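Local structure of fructose-bisphosphate aldolase (Slackia heliotrinireducens, 4MOZ) at residues L68-D73 and A92-V97; V97-K102 and N134-V139; G148-A153 and R180-G185. The protein belongs to the DeoC/LacD family of aldolases and folds as a TIM barrel, a closed barrel of parallel strands wrapped in helices. All blocks are in the same frame, centred on the assembly; numbering follows the deposited sequence.

Contact 1: residues L68-D73 and A92-V97; sequences LFKIAD and ADYPNV
Y94 and F69 share the same first torsion: in each, CG stands anti to the carbonyl carbon, beside the backbone N (chi1 -65° in Y94, -71° in F69). The Y94 ring lies against the CB of F69, and the F69 ring turns away from 92-97. F69 CB sits 3.7 Å from the centroid of the Y94 ring, almost directly over its centre, as a CH-pi contact. The two rings themselves meet obliquely, with planes 42° apart, and the F69 ring stacks instead on Y90. The carbonyl O of F69 comes within 3.5 Å of Y94 CD2. At the edge of the phenol, D73 CB lies in the ring plane, 3.8 Å from CD2, and the two side chains cross at about a right angle. Farther out, the aliphatic part of K70 passes the hydroxyl, K70 CG being 3.5 Å from Y94 OH, which forms its hydrogen bond with E66 OE2 one turn earlier in the helix. In TIM-barrel terms this joins helix 66-74, on the outside of the barrel, to the loop that leads from helix 84-90 into strand 99-102. Deeper in, A72 CB touches V97 CG1 at 4.1 Å, and both side chains also rest on M80 of strand 79-82. N96 is the centre of an inverse gamma turn, and a water bridges its backbone to the end of the helix segment: it donates to D73 OD1 at 2.9 Å and accepts from N96 N at 2.8 Å. On the same loop, D93 OD2 forms a salt bridge with R235 NH1 of a second subunit.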
loop_
_atom_site.group_PDB
_atom_site.type_symbol
_atom_site.label_atom_id
_atom_site.label_comp_id
_atom_site.label_asym_id
_atom_site.label_seq_id
_atom_site.Cartn_x
_atom_site.Cartn_y
_atom_site.Cartn_z
ATOM N N LEU C 68 -24.420 -25.143 -11.874
ATOM C CA LEU C 68 -23.129 -24.992 -12.550
ATOM C C LEU C 68 -22.249 -26.225 -12.377
ATOM O O LEU C 68 -21.598 -26.672 -13.322
ATOM C CB LEU C 68 -22.394 -23.741 -12.054
ATOM C CG LEU C 68 -23.162 -22.410 -12.093
ATOM C CD1 LEU C 68 -22.394 -21.311 -11.378
ATOM C CD2 LEU C 68 -23.490 -21.992 -13.517
ATOM N N PHE C 69 -22.242 -26.780 -11.170
ATOM C CA PHE C 69 -21.408 -27.940 -10.873
ATOM C C PHE C 69 -21.968 -29.227 -11.475
ATOM O O PHE C 69 -21.207 -30.119 -11.856
ATOM C CB PHE C 69 -21.187 -28.070 -9.367
ATOM C CG PHE C 69 -20.285 -27.006 -8.798
ATOM C CD1 PHE C 69 -20.798 -25.760 -8.423
ATOM C CD2 PHE C 69 -18.920 -27.242 -8.645
ATOM C CE1 PHE C 69 -19.968 -24.776 -7.907
ATOM C CE2 PHE C 69 -18.089 -26.262 -8.126
ATOM C CZ PHE C 69 -18.612 -25.028 -7.754
ATOM N N LYS C 70 -23.294 -29.311 -11.571
ATOM C CA LYS C 70 -23.956 -30.436 -12.223
ATOM C C LYS C 70 -23.622 -30.460 -13.714
ATOM O O LYS C 70 -23.364 -31.524 -14.274
ATOM C CB LYS C 70 -25.474 -30.370 -12.027
ATOM C CG LYS C 70 -25.958 -30.654 -10.611
ATOM C CD LYS C 70 -27.481 -30.616 -10.576
ATOM C CE LYS C 70 -28.034 -30.612 -9.160
ATOM N NZ LYS C 70 -28.036 -31.967 -8.556
ATOM N N ILE C 71 -23.627 -29.282 -14.338
ATOM C CA ILE C 71 -23.264 -29.129 -15.748
ATOM C C ILE C 71 -21.815 -29.550 -15.989
ATOM O O ILE C 71 -21.535 -30.335 -16.894
ATOM C CB ILE C 71 -23.482 -27.685 -16.246
ATOM C CG1 ILE C 71 -24.972 -27.330 -16.226
ATOM C CG2 ILE C 71 -22.940 -27.520 -17.659
ATOM C CD1 ILE C 71 -25.260 -25.847 -16.346
ATOM N N ALA C 72 -20.904 -29.038 -15.169
ATOM C CA ALA C 72 -19.488 -29.367 -15.281
ATOM C C ALA C 72 -19.236 -30.864 -15.120
ATOM O O ALA C 72 -18.337 -31.420 -15.755
ATOM C CB ALA C 72 -18.686 -28.585 -14.254
ATOM N N ASP C 73 -20.041 -31.508 -14.278
ATOM C CA ASP C 73 -19.866 -32.921 -13.947
ATOM C C ASP C 73 -20.503 -33.853 -14.984
ATOM O O ASP C 73 -19.924 -34.881 -15.338
ATOM C CB ASP C 73 -20.432 -33.194 -12.551
ATOM C CG ASP C 73 -20.293 -34.643 -12.125
ATOM O OD1 ASP C 73 -19.157 -35.164 -12.086
ATOM O OD2 ASP C 73 -21.329 -35.257 -11.811
ATOM N N ALA C 92 -16.153 -30.616 -2.881
ATOM C CA ALA C 92 -16.109 -31.915 -2.200
ATOM C C ALA C 92 -17.130 -32.897 -2.784
ATOM O O ALA C 92 -16.874 -34.101 -2.837
ATOM C CB ALA C 92 -16.305 -31.757 -0.695
ATOM N N ASP C 93 -18.267 -32.371 -3.240
ATOM C CA ASP C 93 -19.306 -33.184 -3.867
ATOM C C ASP C 93 -19.130 -33.326 -5.376
ATOM O O ASP C 93 -19.873 -34.063 -6.022
ATOM C CB ASP C 93 -20.691 -32.610 -3.563
ATOM C CG ASP C 93 -21.055 -32.724 -2.105
ATOM O OD1 ASP C 93 -20.741 -33.761 -1.489
ATOM O OD2 ASP C 93 -21.657 -31.777 -1.572
ATOM N N TYR C 94 -18.161 -32.605 -5.933
ATOM C CA TYR C 94 -17.893 -32.632 -7.369
ATOM C C TYR C 94 -16.388 -32.703 -7.647
ATOM O O TYR C 94 -15.833 -31.813 -8.293
ATOM C CB TYR C 94 -18.530 -31.410 -8.042
ATOM C CG TYR C 94 -20.035 -31.418 -7.962
ATOM C CD1 TYR C 94 -20.702 -30.850 -6.874
ATOM C CD2 TYR C 94 -20.798 -32.010 -8.965
ATOM C CE1 TYR C 94 -22.086 -30.869 -6.792
ATOM C CE2 TYR C 94 -22.183 -32.034 -8.892
ATOM C CZ TYR C 94 -22.819 -31.464 -7.806
ATOM O OH TYR C 94 -24.186 -31.487 -7.739
ATOM N N PRO C 95 -15.723 -33.775 -7.167
ATOM C CA PRO C 95 -14.254 -33.816 -7.232
ATOM C C PRO C 95 -13.665 -34.033 -8.626
ATOM O O PRO C 95 -12.522 -33.652 -8.865
ATOM C CB PRO C 95 -13.884 -34.984 -6.307
ATOM C CG PRO C 95 -15.097 -35.855 -6.259
ATOM C CD PRO C 95 -16.297 -35.018 -6.613
ATOM N N ASN C 96 -14.434 -34.628 -9.536
ATOM C CA ASN C 96 -13.917 -34.994 -10.861
ATOM C C ASN C 96 -14.143 -33.907 -11.898
ATOM O O ASN C 96 -14.734 -34.146 -12.953
ATOM C CB ASN C 96 -14.527 -36.314 -11.337
ATOM C CG ASN C 96 -14.441 -37.404 -10.292
ATOM O OD1 ASN C 96 -15.427 -38.084 -10.014
ATOM N ND2 ASN C 96 -13.264 -37.564 -9.694
ATOM N N VAL C 97 -13.686 -32.706 -11.574
ATOM C CA VAL C 97 -13.752 -31.568 -12.474
ATOM C C VAL C 97 -12.378 -30.907 -12.396
ATOM O O VAL C 97 -11.763 -30.865 -11.324
ATOM C CB VAL C 97 -14.847 -30.560 -12.039
ATOM C CG1 VAL C 97 -14.876 -29.344 -12.956
ATOM C CG2 VAL C 97 -16.221 -31.217 -12.010
HETATM O O HOH W 1 -17.243 -34.932 -9.907
#

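Contact 2: residues V97-K102 and N134-V139; sequences VNYLVK and NGVNVV
N137 lies alongside N98, the two side chains pointing the same way with their amide planes 67° apart. They sit where strands 99-102 and 138-145, neighbours in the parallel TIM barrel and the two strands of a beta-alpha-beta unit around helix 125-132, begin to pair. N137 CG is anti to the backbone N (chi1 -175°), and ND2 beyond it donates twice: to N98 OD1 at 2.8 Å, close to its own amide plane, and to V97 O at 3.0 Å, where it stands well above the carbonyl plane. Both ends of the pair are held further: N137 OD1 accepts from K29 NZ, and N98 ND2 reaches G78 O, so these partly buried amides tie helix 20-30 and the residue just before strand 79-82 to the same spot. The backbones form a parallel bridge between Y99 and V138, with Y99 N donating to N137 O and V139 N to Y99 O. Y99 and V138 send their side chains to the same face of the sheet, where Y99 CD2 lies 3.9 Å from V136 CG1, the two side chains crossing at about a right angle, and I87 of helix 84-90 packs on Y99 and V136. Two residues on from Y99, V101 CG2 meets V138 CG1 at 3.9 Å. V139 CG1 rests against N98 CB, and V139 CG2 approaches Y99 O to 3.5 Å.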
loop_
_atom_site.group_PDB
_atom_site.type_symbol
_atom_site.label_atom_id
_atom_site.label_comp_id
_atom_site.label_asym_id
_atom_site.label_seq_id
_atom_site.Cartn_x
_atom_site.Cartn_y
_atom_site.Cartn_z
ATOM N N VAL C 97 -13.686 -32.706 -11.574
ATOM C CA VAL C 97 -13.752 -31.568 -12.474
ATOM C C VAL C 97 -12.378 -30.907 -12.396
ATOM O O VAL C 97 -11.763 -30.865 -11.324
ATOM C CB VAL C 97 -14.847 -30.560 -12.039
ATOM C CG1 VAL C 97 -14.876 -29.344 -12.956
ATOM C CG2 VAL C 97 -16.221 -31.217 -12.010
ATOM N N ASN C 98 -11.886 -30.429 -13.534
ATOM C CA ASN C 98 -10.669 -29.632 -13.552
ATOM C C ASN C 98 -11.040 -28.190 -13.239
ATOM O O ASN C 98 -11.660 -27.511 -14.063
ATOM C CB ASN C 98 -9.963 -29.724 -14.910
ATOM C CG ASN C 98 -9.614 -31.150 -15.304
ATOM O OD1 ASN C 98 -9.109 -31.928 -14.496
ATOM N ND2 ASN C 98 -9.867 -31.492 -16.559
ATOM N N TYR C 99 -10.677 -27.735 -12.042
ATOM C CA TYR C 99 -11.025 -26.386 -11.590
ATOM C C TYR C 99 -9.966 -25.348 -11.934
ATOM O O TYR C 99 -8.769 -25.563 -11.724
ATOM C CB TYR C 99 -11.321 -26.363 -10.086
ATOM C CG TYR C 99 -12.581 -27.113 -9.709
ATOM C CD1 TYR C 99 -13.845 -26.564 -9.957
ATOM C CD2 TYR C 99 -12.511 -28.371 -9.104
ATOM C CE1 TYR C 99 -14.998 -27.251 -9.618
ATOM C CE2 TYR C 99 -13.660 -29.067 -8.758
ATOM C CZ TYR C 99 -14.901 -28.505 -9.015
ATOM O OH TYR C 99 -16.046 -29.192 -8.673
ATOM N N LEU C 100 -10.434 -24.227 -12.479
ATOM C CA LEU C 100 -9.611 -23.051 -12.685
ATOM C C LEU C 100 -10.138 -21.962 -11.754
ATOM O O LEU C 100 -11.283 -21.510 -11.899
ATOM C CB LEU C 100 -9.696 -22.586 -14.136
ATOM C CG LEU C 100 -8.689 -21.518 -14.574
ATOM C CD1 LEU C 100 -7.512 -22.163 -15.284
ATOM C CD2 LEU C 100 -9.356 -20.514 -15.497
ATOM N N VAL C 101 -9.312 -21.552 -10.794
ATOM C CA VAL C 101 -9.722 -20.551 -9.810
ATOM C C VAL C 101 -9.557 -19.134 -10.359
ATOM O O VAL C 101 -8.441 -18.681 -10.641
ATOM C CB VAL C 101 -8.974 -20.714 -8.471
ATOM C CG1 VAL C 101 -9.440 -19.666 -7.466
ATOM C CG2 VAL C 101 -9.194 -22.116 -7.912
ATOM N N LYS C 102 -10.686 -18.449 -10.518
ATOM C CA LYS C 102 -10.695 -17.073 -10.987
ATOM C C LYS C 102 -10.290 -16.150 -9.838
ATOM O O LYS C 102 -11.049 -15.955 -8.891
ATOM C CB LYS C 102 -12.072 -16.712 -11.557
ATOM C CG LYS C 102 -12.190 -15.304 -12.124
ATOM C CD LYS C 102 -11.158 -15.035 -13.210
ATOM C CE LYS C 102 -11.621 -13.936 -14.151
ATOM N NZ LYS C 102 -11.719 -12.622 -13.457
ATOM N N ASN C 134 -5.765 -29.753 0.000
ATOM C CA ASN C 134 -6.889 -30.332 0.738
ATOM C C ASN C 134 -7.733 -31.252 -0.153
ATOM O O ASN C 134 -8.802 -31.711 0.247
ATOM C CB ASN C 134 -7.748 -29.229 1.371
ATOM C CG ASN C 134 -8.685 -29.755 2.448
ATOM O OD1 ASN C 134 -8.368 -30.718 3.155
ATOM N ND2 ASN C 134 -9.847 -29.123 2.579
ATOM N N GLY C 135 -7.248 -31.511 -1.364
ATOM C CA GLY C 135 -7.882 -32.474 -2.259
ATOM C C GLY C 135 -8.652 -31.932 -3.452
ATOM O O GLY C 135 -9.233 -32.708 -4.205
ATOM N N VAL C 136 -8.675 -30.615 -3.639
ATOM C CA VAL C 136 -9.420 -30.042 -4.766
ATOM C C VAL C 136 -8.560 -30.024 -6.028
ATOM O O VAL C 136 -7.408 -29.586 -5.998
ATOM C CB VAL C 136 -9.989 -28.643 -4.451
ATOM C CG1 VAL C 136 -10.826 -28.124 -5.611
ATOM C CG2 VAL C 136 -10.840 -28.701 -3.198
ATOM N N ASN C 137 -9.136 -30.505 -7.130
ATOM C CA ASN C 137 -8.421 -30.644 -8.399
ATOM C C ASN C 137 -8.238 -29.311 -9.137
ATOM O O ASN C 137 -8.808 -29.089 -10.212
ATOM C CB ASN C 137 -9.111 -31.695 -9.287
ATOM C CG ASN C 137 -8.348 -31.977 -10.567
ATOM O OD1 ASN C 137 -7.113 -32.047 -10.575
ATOM N ND2 ASN C 137 -9.082 -32.142 -11.664
ATOM N N VAL C 138 -7.439 -28.427 -8.546
ATOM C CA VAL C 138 -7.150 -27.130 -9.143
ATOM C C VAL C 138 -6.040 -27.313 -10.165
ATOM O O VAL C 138 -4.939 -27.748 -9.828
ATOM C CB VAL C 138 -6.726 -26.083 -8.085
ATOM C CG1 VAL C 138 -6.376 -24.748 -8.746
ATOM C CG2 VAL C 138 -7.825 -25.893 -7.044
ATOM N N VAL C 139 -6.341 -26.991 -11.416
ATOM C CA VAL C 139 -5.367 -27.151 -12.491
ATOM C C VAL C 139 -4.751 -25.813 -12.905
ATOM O O VAL C 139 -3.682 -25.774 -13.504
ATOM C CB VAL C 139 -5.961 -27.902 -13.710
ATOM C CG1 VAL C 139 -6.450 -29.285 -13.291
ATOM C CG2 VAL C 139 -7.089 -27.111 -14.356
#

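Contact 3: residues G148-A153 and R180-G185; sequences GSEYEA and RGKAVG
The flat carboxylate of E150 is met at one oxygen, OE2, by K182 NZ, which stands well to one side of the carboxylate plane in a long salt bridge of 3.5 Å. The same OE2 also accepts from Q114 NE2 of a third subunit. Both segments follow strands of the TIM barrel: 148-153 runs from the loop after strand 138-145 into the first turn of helix 152-168; the loop 180-185 lies between strand 172-177 and helix 191-204. The first loop is a type I beta turn from S149 to E152 with Y151 at the N-cap position. S149 OG, anti to the backbone N (chi1 170°), closes an ST turn by accepting from Y151 N, and is also hydrogen-bonded with P117 O. The E152 carboxylate takes G148 N on the anti side of OE1, at 2.8 Å, while OE1 also bonds T107 OG1 of the third subunit. Across the contact, the first side-chain carbons meet carbonyl oxygens of the other loop: S149 CB lies 3.4 Å from R180 O and A183 CB 3.6 Å from G148 O. G148 CA lies 4.1 Å from V184 CG2, where a CB would clash with that methyl; its positive phi also favours glycine. G181 O accepts from both V184 N and G185 N. One water joins the loops, donating to G148 O and accepting from A183 N, each at 2.7 Å.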
loop_
_atom_site.group_PDB
_atom_site.type_symbol
_atom_site.label_atom_id
_atom_site.label_comp_id
_atom_site.label_asym_id
_atom_site.label_seq_id
_atom_site.Cartn_x
_atom_site.Cartn_y
_atom_site.Cartn_z
ATOM N N GLY C 148 -6.089 -0.115 -20.689
ATOM C CA GLY C 148 -6.624 1.198 -21.031
ATOM C C GLY C 148 -7.522 1.812 -19.974
ATOM O O GLY C 148 -7.970 2.947 -20.128
ATOM N N SER C 149 -7.811 1.060 -18.911
ATOM C CA SER C 149 -8.468 1.612 -17.730
ATOM C C SER C 149 -7.452 2.457 -16.975
ATOM O O SER C 149 -6.254 2.177 -17.026
ATOM C CB SER C 149 -8.973 0.490 -16.818
ATOM O OG SER C 149 -9.405 0.997 -15.561
ATOM N N GLU C 150 -7.920 3.476 -16.261
ATOM C CA GLU C 150 -7.030 4.257 -15.398
ATOM C C GLU C 150 -6.433 3.419 -14.263
ATOM O O GLU C 150 -5.468 3.834 -13.630
ATOM C CB GLU C 150 -7.736 5.503 -14.859
ATOM C CG GLU C 150 -7.924 6.561 -15.935
ATOM C CD GLU C 150 -8.491 7.866 -15.419
ATOM O OE1 GLU C 150 -8.702 7.997 -14.193
ATOM O OE2 GLU C 150 -8.723 8.763 -16.257
ATOM N N TYR C 151 -6.996 2.235 -14.030
ATOM C CA TYR C 151 -6.463 1.309 -13.034
ATOM C C TYR C 151 -5.666 0.154 -13.653
ATOM O O TYR C 151 -5.372 -0.832 -12.977
ATOM C CB TYR C 151 -7.590 0.785 -12.142
ATOM C CG TYR C 151 -8.411 1.884 -11.507
ATOM C CD1 TYR C 151 -7.930 2.599 -10.408
ATOM C CD2 TYR C 151 -9.666 2.212 -12.006
ATOM C CE1 TYR C 151 -8.684 3.613 -9.828
ATOM C CE2 TYR C 151 -10.427 3.218 -11.435
ATOM C CZ TYR C 151 -9.938 3.915 -10.348
ATOM O OH TYR C 151 -10.703 4.911 -9.789
ATOM N N GLU C 152 -5.314 0.295 -14.934
ATOM C CA GLU C 152 -4.515 -0.697 -15.675
ATOM C C GLU C 152 -3.267 -1.144 -14.907
ATOM O O GLU C 152 -2.978 -2.337 -14.832
ATOM C CB GLU C 152 -4.111 -0.146 -17.048
ATOM C CG GLU C 152 -3.161 -1.032 -17.854
ATOM C CD GLU C 152 -2.592 -0.328 -19.081
ATOM O OE1 GLU C 152 -3.309 -0.247 -20.105
ATOM O OE2 GLU C 152 -1.425 0.133 -19.029
ATOM N N ALA C 153 -2.548 -0.179 -14.336
ATOM C CA ALA C 153 -1.281 -0.438 -13.647
ATOM C C ALA C 153 -1.400 -1.458 -12.518
ATOM O O ALA C 153 -0.560 -2.353 -12.388
ATOM C CB ALA C 153 -0.689 0.860 -13.119
ATOM N N ARG C 180 -10.884 -1.927 -21.590
ATOM C CA ARG C 180 -12.096 -1.232 -21.198
ATOM C C ARG C 180 -11.756 0.031 -20.431
ATOM O O ARG C 180 -10.869 0.040 -19.575
ATOM C CB ARG C 180 -12.993 -2.136 -20.349
ATOM C CG ARG C 180 -14.388 -1.571 -20.108
ATOM C CD ARG C 180 -15.307 -2.598 -19.459
ATOM N NE ARG C 180 -15.471 -3.781 -20.302
ATOM C CZ ARG C 180 -15.847 -4.981 -19.864
ATOM N NH1 ARG C 180 -16.110 -5.179 -18.575
ATOM N NH2 ARG C 180 -15.958 -5.988 -20.723
ATOM N N GLY C 181 -12.482 1.095 -20.741
ATOM C CA GLY C 181 -12.281 2.366 -20.083
ATOM C C GLY C 181 -12.611 3.531 -20.987
ATOM O O GLY C 181 -12.781 3.372 -22.196
ATOM N N LYS C 182 -12.736 4.691 -20.354
ATOM C CA LYS C 182 -12.780 6.011 -20.969
ATOM C C LYS C 182 -11.907 6.103 -22.232
ATOM O O LYS C 182 -12.364 6.564 -23.280
ATOM C CB LYS C 182 -12.223 6.955 -19.908
ATOM C CG LYS C 182 -12.659 8.394 -19.887
ATOM C CD LYS C 182 -11.744 9.053 -18.872
ATOM C CE LYS C 182 -12.365 10.260 -18.217
ATOM N NZ LYS C 182 -11.671 10.533 -16.932
ATOM N N ALA C 183 -10.659 5.646 -22.119
ATOM C CA ALA C 183 -9.677 5.710 -23.208
ATOM C C ALA C 183 -9.985 4.756 -24.356
ATOM O O ALA C 183 -9.519 4.961 -25.476
ATOM C CB ALA C 183 -8.277 5.433 -22.676
ATOM N N VAL C 184 -10.758 3.712 -24.071
ATOM C CA VAL C 184 -11.023 2.668 -25.051
ATOM C C VAL C 184 -12.316 2.947 -25.815
ATOM O O VAL C 184 -12.286 3.136 -27.029
ATOM C CB VAL C 184 -11.046 1.265 -24.398
ATOM C CG1 VAL C 184 -11.190 0.184 -25.457
ATOM C CG2 VAL C 184 -9.783 1.034 -23.583
ATOM N N GLY C 185 -13.442 2.966 -25.103
ATOM C CA GLY C 185 -14.751 3.273 -25.691
ATOM C C GLY C 185 -15.126 2.476 -26.931
ATOM O O GLY C 185 -15.236 1.242 -26.886
HETATM O O HOH W 2 -9.562 5.080 -19.747
#

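Contacts 1 and 2 adjoin at the end of the barrel where the strands begin, their centres 11 Å apart. V97 is shared by both. A probable hydrogen bond of 2.7 Å between Y94 O and Y99 OH ties them together, and F69 CD2 packs on Y99 OH. Contact 3 sits at the other end, among the loops after the strands, the end that carries the active site in TIM-barrel enzymes. Its centre is about 36 Å from that of contact 1, across the centre of the chain, and about 31 Å from that of contact 2, to which strand 138-145 leads back.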